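Local coordinates for protein trans-2-enoyl-CoA reductase [NADH] (PDB 4GGO) that reduces the carbon-carbon double bond of crotonyl-CoA and longer trans-2-enoyl-CoA substrates with NADH, in bacterial fatty acid synthesis, at residues 87-101 with 391-401. Residues are numbered along the deposited sequence; the frame is centred on the assembly and turned at random.
Sequences GSETKYGTPGWYNNL and YEAEVERFDRI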
ATOM      1  N   GLY A  87      15.434   9.811 -11.460  1.00 36.21           N
ATOM      2  CA  GLY A  87      14.973  11.067 -12.020  1.00 35.37           C
ATOM      3  C   GLY A  87      15.664  11.529 -13.287  1.00 50.72           C
ATOM      4  O   GLY A  87      15.022  11.626 -14.330  1.00 60.73           O
ATOM      5  N   SER A  88      16.967  11.799 -13.185  1.00 40.55           N
ATOM      6  CA  SER A  88      17.762  12.448 -14.238  1.00 53.49           C
ATOM      7  C   SER A  88      17.495  13.954 -14.332  1.00 54.43           C
ATOM      8  O   SER A  88      16.487  14.449 -13.828  1.00 41.70           O
ATOM      9  CB  SER A  88      17.607  11.766 -15.606  1.00 53.69           C
ATOM     10  OG  SER A  88      17.623  12.717 -16.655  1.00 44.92           O
ATOM     11  N   GLU A  89      18.410  14.668 -14.979  1.00 51.28           N
ATOM     12  CA  GLU A  89      18.392  16.130 -15.002  1.00 48.02           C
ATOM     13  C   GLU A  89      17.170  16.731 -15.699  1.00 48.11           C
ATOM     14  O   GLU A  89      16.646  17.757 -15.266  1.00 48.25           O
ATOM     15  CB  GLU A  89      19.679  16.660 -15.645  1.00 56.91           C
ATOM     16  CG  GLU A  89      19.738  18.174 -15.789  1.00 58.28           C
ATOM     17  CD  GLU A  89      21.049  18.654 -16.383  1.00 58.35           C
ATOM     18  OE1 GLU A  89      22.107  18.093 -16.024  1.00 62.44           O
ATOM     19  OE2 GLU A  89      21.021  19.588 -17.211  1.00 59.06           O
ATOM     20  N   THR A  90      16.714  16.091 -16.772  1.00 43.81           N
ATOM     21  CA  THR A  90      15.659  16.669 -17.598  1.00 46.39           C
ATOM     22  C   THR A  90      14.373  15.846 -17.636  1.00 43.82           C
ATOM     23  O   THR A  90      13.308  16.369 -17.958  1.00 44.52           O
ATOM     24  CB  THR A  90      16.144  16.897 -19.045  1.00 53.73           C
ATOM     25  OG1 THR A  90      16.459  15.636 -19.649  1.00 46.84           O
ATOM     26  CG2 THR A  90      17.381  17.785 -19.059  1.00 50.28           C
ATOM     27  N   LYS A  91      14.471  14.560 -17.315  1.00 44.34           N
ATOM     28  CA  LYS A  91      13.307  13.681 -17.383  1.00 44.71           C
ATOM     29  C   LYS A  91      12.766  13.359 -15.994  1.00 47.83           C
ATOM     30  O   LYS A  91      13.418  13.630 -14.991  1.00 46.79           O
ATOM     31  CB  LYS A  91      13.646  12.397 -18.144  1.00 43.17           C
ATOM     32  CG  LYS A  91      14.254  12.645 -19.517  1.00 45.80           C
ATOM     33  CD  LYS A  91      13.429  13.646 -20.313  1.00 56.50           C
ATOM     34  CE  LYS A  91      14.120  14.027 -21.614  1.00 55.24           C
ATOM     35  NZ  LYS A  91      13.410  15.130 -22.318  1.00 55.07           N
ATOM     36  N   TYR A  92      11.569  12.784 -15.943  1.00 45.04           N
ATOM     37  CA  TYR A  92      10.923  12.475 -14.672  1.00 42.03           C
ATOM     38  C   TYR A  92      11.370  11.137 -14.105  1.00 36.85           C
ATOM     39  O   TYR A  92      11.623  10.188 -14.844  1.00 42.81           O
ATOM     40  CB  TYR A  92       9.403  12.433 -14.832  1.00 40.85           C
ATOM     41  CG  TYR A  92       8.752  13.758 -15.137  1.00 41.35           C
ATOM     42  CD1 TYR A  92       8.513  14.682 -14.129  1.00 49.30           C
ATOM     43  CD2 TYR A  92       8.357  14.077 -16.428  1.00 43.83           C
ATOM     44  CE1 TYR A  92       7.907  15.893 -14.401  1.00 48.85           C
ATOM     45  CE2 TYR A  92       7.750  15.284 -16.710  1.00 47.29           C
ATOM     46  CZ  TYR A  92       7.528  16.189 -15.693  1.00 49.33           C
ATOM     47  OH  TYR A  92       6.923  17.393 -15.966  1.00 55.56           O
ATOM     48  N   GLY A  93      11.453  11.069 -12.783  1.00 34.11           N
ATOM     49  CA  GLY A  93      11.571   9.797 -12.102  1.00 34.54           C
ATOM     50  C   GLY A  93      10.183   9.387 -11.654  1.00 36.97           C
ATOM     51  O   GLY A  93       9.243  10.175 -11.746  1.00 29.41           O
ATOM     52  N   THR A  94      10.039   8.154 -11.183  1.00 32.22           N
ATOM     53  CA  THR A  94       8.774   7.729 -10.602  1.00 29.11           C
ATOM     54  C   THR A  94       8.606   8.442  -9.264  1.00 26.91           C
ATOM     55  O   THR A  94       9.597   8.794  -8.624  1.00 23.90           O
ATOM     56  CB  THR A  94       8.727   6.201 -10.406  1.00 29.63           C
ATOM     57  OG1 THR A  94       9.854   5.778  -9.630  1.00 31.45           O
ATOM     58  CG2 THR A  94       8.751   5.492 -11.750  1.00 34.62           C
ATOM     59  N   PRO A  95       7.351   8.683  -8.844  1.00 28.23           N
ATOM     60  CA  PRO A  95       7.114   9.356  -7.560  1.00 25.96           C
ATOM     61  C   PRO A  95       7.793   8.645  -6.390  1.00 26.59           C
ATOM     62  O   PRO A  95       8.234   9.302  -5.445  1.00 27.53           O
ATOM     63  CB  PRO A  95       5.586   9.313  -7.409  1.00 31.39           C
ATOM     64  CG  PRO A  95       5.102   8.329  -8.437  1.00 32.05           C
ATOM     65  CD  PRO A  95       6.093   8.395  -9.551  1.00 29.24           C
ATOM     66  N   GLY A  96       7.889   7.321  -6.467  1.00 20.31           N
ATOM     67  CA  GLY A  96       8.527   6.544  -5.421  1.00 22.12           C
ATOM     68  C   GLY A  96      10.004   6.852  -5.261  1.00 26.02           C
ATOM     69  O   GLY A  96      10.559   6.720  -4.170  1.00 22.97           O
ATOM     70  N   TRP A  97      10.644   7.260  -6.354  1.00 24.17           N
ATOM     71  CA  TRP A  97      12.057   7.626  -6.325  1.00 26.83           C
ATOM     72  C   TRP A  97      12.253   8.860  -5.456  1.00 24.36           C
ATOM     73  O   TRP A  97      13.114   8.882  -4.579  1.00 28.38           O
ATOM     74  CB  TRP A  97      12.575   7.884  -7.743  1.00 27.41           C
ATOM     75  CG  TRP A  97      14.065   8.049  -7.834  1.00 33.31           C
ATOM     76  CD1 TRP A  97      15.008   7.073  -7.696  1.00 34.52           C
ATOM     77  CD2 TRP A  97      14.782   9.262  -8.103  1.00 30.54           C
ATOM     78  NE1 TRP A  97      16.267   7.603  -7.854  1.00 35.17           N
ATOM     79  CE2 TRP A  97      16.155   8.944  -8.104  1.00 32.96           C
ATOM     80  CE3 TRP A  97      14.396  10.586  -8.337  1.00 32.63           C
ATOM     81  CZ2 TRP A  97      17.143   9.902  -8.331  1.00 38.49           C
ATOM     82  CZ3 TRP A  97      15.379  11.535  -8.561  1.00 37.10           C
ATOM     83  CH2 TRP A  97      16.736  11.187  -8.557  1.00 38.70           C
ATOM     84  N   TYR A  98      11.440   9.883  -5.700  1.00 27.71           N
ATOM     85  CA  TYR A  98      11.498  11.114  -4.921  1.00 26.25           C
ATOM     86  C   TYR A  98      11.117  10.861  -3.464  1.00 34.27           C
ATOM     87  O   TYR A  98      11.725  11.424  -2.550  1.00 28.89           O
ATOM     88  CB  TYR A  98      10.596  12.186  -5.537  1.00 25.87           C
ATOM     89  CG  TYR A  98      10.970  12.539  -6.961  1.00 33.08           C
ATOM     90  CD1 TYR A  98      12.077  13.333  -7.232  1.00 33.12           C
ATOM     91  CD2 TYR A  98      10.220  12.074  -8.034  1.00 28.24           C
ATOM     92  CE1 TYR A  98      12.427  13.656  -8.531  1.00 35.80           C
ATOM     93  CE2 TYR A  98      10.561  12.393  -9.336  1.00 36.91           C
ATOM     94  CZ  TYR A  98      11.666  13.184  -9.578  1.00 33.79           C
ATOM     95  OH  TYR A  98      12.010  13.504 -10.871  1.00 39.62           O
ATOM     96  N   ASN A  99      10.116  10.009  -3.256  1.00 29.80           N
ATOM     97  CA  ASN A  99       9.706   9.617  -1.912  1.00 26.43           C
ATOM     98  C   ASN A  99      10.851   8.982  -1.127  1.00 27.98           C
ATOM     99  O   ASN A  99      11.084   9.327   0.030  1.00 25.95           O
ATOM    100  CB  ASN A  99       8.514   8.657  -1.961  1.00 24.56           C
ATOM    101  CG  ASN A  99       7.228   9.341  -2.383  1.00 27.09           C
ATOM    102  OD1 ASN A  99       7.128  10.568  -2.371  1.00 27.70           O
ATOM    103  ND2 ASN A  99       6.229   8.546  -2.748  1.00 22.51           N
ATOM    104  N   ASN A 100      11.561   8.055  -1.765  1.00 23.93           N
ATOM    105  CA  ASN A 100      12.710   7.406  -1.138  1.00 27.19           C
ATOM    106  C   ASN A 100      13.823   8.392  -0.800  1.00 30.33           C
ATOM    107  O   ASN A 100      14.468   8.275   0.243  1.00 25.43           O
ATOM    108  CB  ASN A 100      13.262   6.288  -2.027  1.00 30.18           C
ATOM    109  CG  ASN A 100      12.356   5.076  -2.074  1.00 33.63           C
ATOM    110  OD1 ASN A 100      11.496   4.895  -1.213  1.00 27.41           O
ATOM    111  ND2 ASN A 100      12.550   4.232  -3.081  1.00 26.74           N
ATOM    112  N   LEU A 101      14.050   9.356  -1.688  1.00 28.20           N
ATOM    113  CA  LEU A 101      15.054  10.386  -1.452  1.00 33.42           C
ATOM    114  C   LEU A 101      14.669  11.234  -0.247  1.00 31.23           C
ATOM    115  O   LEU A 101      15.507  11.549   0.596  1.00 29.17           O
ATOM    116  CB  LEU A 101      15.218  11.279  -2.683  1.00 32.59           C
ATOM    117  CG  LEU A 101      15.754  10.628  -3.959  1.00 37.40           C
ATOM    118  CD1 LEU A 101      15.940  11.676  -5.046  1.00 39.17           C
ATOM    119  CD2 LEU A 101      17.056   9.888  -3.692  1.00 30.61           C
ATOM    120  N   TYR A 391       3.652  25.313  -6.915  1.00 47.86           N
ATOM    121  CA  TYR A 391       3.224  24.747  -8.202  1.00 52.16           C
ATOM    122  C   TYR A 391       3.321  25.713  -9.388  1.00 61.89           C
ATOM    123  O   TYR A 391       3.568  25.289 -10.519  1.00 55.69           O
ATOM    124  CB  TYR A 391       1.831  24.105  -8.113  1.00 47.29           C
ATOM    125  CG  TYR A 391       1.802  22.853  -7.269  1.00 47.31           C
ATOM    126  CD1 TYR A 391       2.531  21.733  -7.634  1.00 41.98           C
ATOM    127  CD2 TYR A 391       1.044  22.790  -6.110  1.00 40.65           C
ATOM    128  CE1 TYR A 391       2.509  20.589  -6.869  1.00 36.26           C
ATOM    129  CE2 TYR A 391       1.016  21.648  -5.339  1.00 39.96           C
ATOM    130  CZ  TYR A 391       1.756  20.554  -5.722  1.00 35.54           C
ATOM    131  OH  TYR A 391       1.732  19.413  -4.960  1.00 33.19           O
ATOM    132  N   GLU A 392       3.130  27.003  -9.131  1.00 63.93           N
ATOM    133  CA  GLU A 392       3.335  28.016 -10.159  1.00 66.74           C
ATOM    134  C   GLU A 392       4.817  28.360 -10.244  1.00 61.49           C
ATOM    135  O   GLU A 392       5.261  29.042 -11.167  1.00 63.35           O
ATOM    136  CB  GLU A 392       2.503  29.269  -9.874  1.00 68.76           C
ATOM    137  CG  GLU A 392       0.998  29.030  -9.843  1.00 71.12           C
ATOM    138  CD  GLU A 392       0.426  28.642 -11.198  1.00 78.06           C
ATOM    139  OE1 GLU A 392       1.115  28.828 -12.224  1.00 78.02           O
ATOM    140  OE2 GLU A 392      -0.722  28.153 -11.236  1.00 82.43           O
ATOM    141  N   ALA A 393       5.577  27.885  -9.262  1.00 58.34           N
ATOM    142  CA  ALA A 393       7.028  27.968  -9.306  1.00 57.16           C
ATOM    143  C   ALA A 393       7.549  26.794 -10.126  1.00 61.64           C
ATOM    144  O   ALA A 393       7.109  25.659  -9.940  1.00 62.38           O
ATOM    145  CB  ALA A 393       7.604  27.935  -7.902  1.00 59.41           C
ATOM    146  N   GLU A 394       8.489  27.061 -11.026  1.00 60.21           N
ATOM    147  CA  GLU A 394       8.993  26.019 -11.916  1.00 61.89           C
ATOM    148  C   GLU A 394      10.080  25.161 -11.271  1.00 57.52           C
ATOM    149  O   GLU A 394      10.845  25.633 -10.432  1.00 50.34           O
ATOM    150  CB  GLU A 394       9.490  26.615 -13.238  1.00 64.74           C
ATOM    151  CG  GLU A 394      10.903  27.179 -13.201  1.00 70.37           C
ATOM    152  CD  GLU A 394      11.321  27.791 -14.526  1.00 73.03           C
ATOM    153  OE1 GLU A 394      12.032  28.817 -14.507  1.00 77.18           O
ATOM    154  OE2 GLU A 394      10.947  27.242 -15.584  1.00 73.60           O
ATOM    155  N   VAL A 395      10.127  23.893 -11.668  1.00 54.64           N
ATOM    156  CA  VAL A 395      11.122  22.957 -11.157  1.00 52.69           C
ATOM    157  C   VAL A 395      12.404  23.040 -11.983  1.00 58.97           C
ATOM    158  O   VAL A 395      12.382  22.868 -13.202  1.00 50.45           O
ATOM    159  CB  VAL A 395      10.585  21.515 -11.167  1.00 50.44           C
ATOM    160  CG1 VAL A 395      11.632  20.551 -10.630  1.00 49.55           C
ATOM    161  CG2 VAL A 395       9.305  21.425 -10.349  1.00 51.22           C
ATOM    162  N   GLU A 396      13.516  23.309 -11.307  1.00 56.60           N
ATOM    163  CA  GLU A 396      14.798  23.516 -11.973  1.00 55.03           C
ATOM    164  C   GLU A 396      15.346  22.231 -12.593  1.00 59.24           C
ATOM    165  O   GLU A 396      15.757  22.221 -13.754  1.00 62.56           O
ATOM    166  CB  GLU A 396      15.805  24.124 -10.993  1.00 61.10           C
ATOM    167  CG  GLU A 396      15.353  25.465 -10.429  1.00 62.19           C
ATOM    168  CD  GLU A 396      16.083  25.850  -9.158  1.00 72.01           C
ATOM    169  OE1 GLU A 396      15.404  26.201  -8.170  1.00 74.37           O
ATOM    170  OE2 GLU A 396      17.330  25.806  -9.146  1.00 72.96           O
ATOM    171  N   ARG A 397      15.347  21.151 -11.820  1.00 55.81           N
ATOM    172  CA  ARG A 397      15.780  19.851 -12.328  1.00 55.00           C
ATOM    173  C   ARG A 397      15.048  18.700 -11.639  1.00 51.10           C
ATOM    174  O   ARG A 397      14.395  18.896 -10.614  1.00 49.61           O
ATOM    175  CB  ARG A 397      17.299  19.693 -12.208  1.00 56.00           C
ATOM    176  CG  ARG A 397      17.857  19.925 -10.815  1.00 55.92           C
ATOM    177  CD  ARG A 397      19.373  20.043 -10.863  1.00 53.96           C
ATOM    178  NE  ARG A 397      19.990  18.885 -11.503  1.00 59.59           N
ATOM    179  CZ  ARG A 397      21.205  18.887 -12.043  1.00 60.59           C
ATOM    180  NH1 ARG A 397      21.937  19.993 -12.031  1.00 67.21           N
ATOM    181  NH2 ARG A 397      21.686  17.786 -12.605  1.00 59.23           N
ATOM    182  N   PHE A 398      15.161  17.502 -12.203  1.00 43.99           N
ATOM    183  CA  PHE A 398      14.347  16.377 -11.754  1.00 47.97           C
ATOM    184  C   PHE A 398      15.147  15.209 -11.182  1.00 44.93           C
ATOM    185  O   PHE A 398      14.622  14.104 -11.044  1.00 44.12           O
ATOM    186  CB  PHE A 398      13.465  15.879 -12.898  1.00 41.74           C
ATOM    187  CG  PHE A 398      12.532  16.919 -13.442  1.00 43.39           C
ATOM    188  CD1 PHE A 398      11.273  17.089 -12.893  1.00 45.63           C
ATOM    189  CD2 PHE A 398      12.912  17.726 -14.501  1.00 45.12           C
ATOM    190  CE1 PHE A 398      10.410  18.045 -13.389  1.00 48.98           C
ATOM    191  CE2 PHE A 398      12.053  18.687 -15.002  1.00 48.51           C
ATOM    192  CZ  PHE A 398      10.800  18.845 -14.445  1.00 50.20           C
ATOM    193  N   ASP A 399      16.408  15.450 -10.850  1.00 45.20           N
ATOM    194  CA  ASP A 399      17.244  14.408 -10.267  1.00 46.76           C
ATOM    195  C   ASP A 399      17.565  14.705  -8.807  1.00 41.70           C
ATOM    196  O   ASP A 399      18.524  14.165  -8.255  1.00 47.49           O
ATOM    197  CB  ASP A 399      18.537  14.245 -11.071  1.00 48.40           C
ATOM    198  CG  ASP A 399      19.250  15.561 -11.298  1.00 50.67           C
ATOM    199  OD1 ASP A 399      18.589  16.619 -11.222  1.00 47.76           O
ATOM    200  OD2 ASP A 399      20.472  15.539 -11.554  1.00 55.01           O
ATOM    201  N   ARG A 400      16.753  15.559  -8.188  1.00 46.29           N
ATOM    202  CA  ARG A 400      16.991  15.992  -6.811  1.00 47.86           C
ATOM    203  C   ARG A 400      15.713  16.375  -6.065  1.00 52.68           C
ATOM    204  O   ARG A 400      14.672  16.624  -6.679  1.00 49.65           O
ATOM    205  CB  ARG A 400      17.964  17.174  -6.791  1.00 48.42           C
ATOM    206  CG  ARG A 400      19.425  16.776  -6.690  1.00 55.73           C
ATOM    207  CD  ARG A 400      20.290  17.557  -7.661  1.00 54.37           C
ATOM    208  NE  ARG A 400      21.677  17.104  -7.622  1.00 58.95           N
ATOM    209  CZ  ARG A 400      22.137  16.048  -8.286  1.00 62.91           C
ATOM    210  NH1 ARG A 400      21.320  15.328  -9.041  1.00 56.31           N
ATOM    211  NH2 ARG A 400      23.415  15.709  -8.192  1.00 65.39           N
ATOM    212  N   ILE A 401      15.807  16.408  -4.739  1.00 44.97           N
ATOM    213  CA  ILE A 401      14.729  16.902  -3.887  1.00 57.84           C
ATOM    214  C   ILE A 401      13.459  16.061  -4.004  1.00 54.46           C
ATOM    215  O   ILE A 401      13.453  14.887  -3.629  1.00 54.22           O
ATOM    216  CB  ILE A 401      14.439  18.398  -4.157  1.00 54.64           C
ATOM    217  CG1 ILE A 401      15.721  19.219  -3.975  1.00 53.51           C
ATOM    218  CG2 ILE A 401      13.352  18.906  -3.241  1.00 49.93           C
ATOM    219  CD1 ILE A 401      15.549  20.720  -4.134  1.00 60.07           C
TER
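Tyr98 OH donates a hydrogen bond to the carbonyl of Phe398, 2.7 Å from OH to O and tilted only 17° from the carbonyl plane. The same hydroxyl accepts the N-H of Gly93, 3.1 Å from N to OH, so a tyrosine suits this buried place: one polar atom ties the helix start, the preceding loop and the C-terminal tail together. A weak bond from Phe398 N to Glu89 O, 3.4 Å, is the only backbone-to-backbone hydrogen bond between the two segments. Having no CB, Gly87 can bring its CA within 3.2 Å of Phe398 O in a CA-H...O contact.

The flat, apolar Phe398 ring suits its buried site beside Tyr92, CE1 to CE1 3.5 Å, with the ring planes at 60°; Val395 CG1 lies over one of its faces. The indole edge of Trp97 abuts the Asp399 carbonyl at CH2, flat ring against flat peptide.

A network of charges lies on the more exposed side. Arg397, its chain bent at chi3 (-55°), can bind both carboxylate oxygens of Asp399 at once, NE to OD1 2.7 Å and NH2 to OD2 2.8 Å. Exposed Glu89 lays CG over a face of this guanidinium; its OE1, 3.5 Å from Arg397 NH2, stands well out of the plane, so the attraction is of charges only. Exposed Arg400 also pairs with Asp399.

The tail thus packs on the loop and helix start following strand 77-82 of the Rossmann-type sheet, where Thr94 bonds and Trp97 neighbours Glu84, important in discriminating NADH from NADPH.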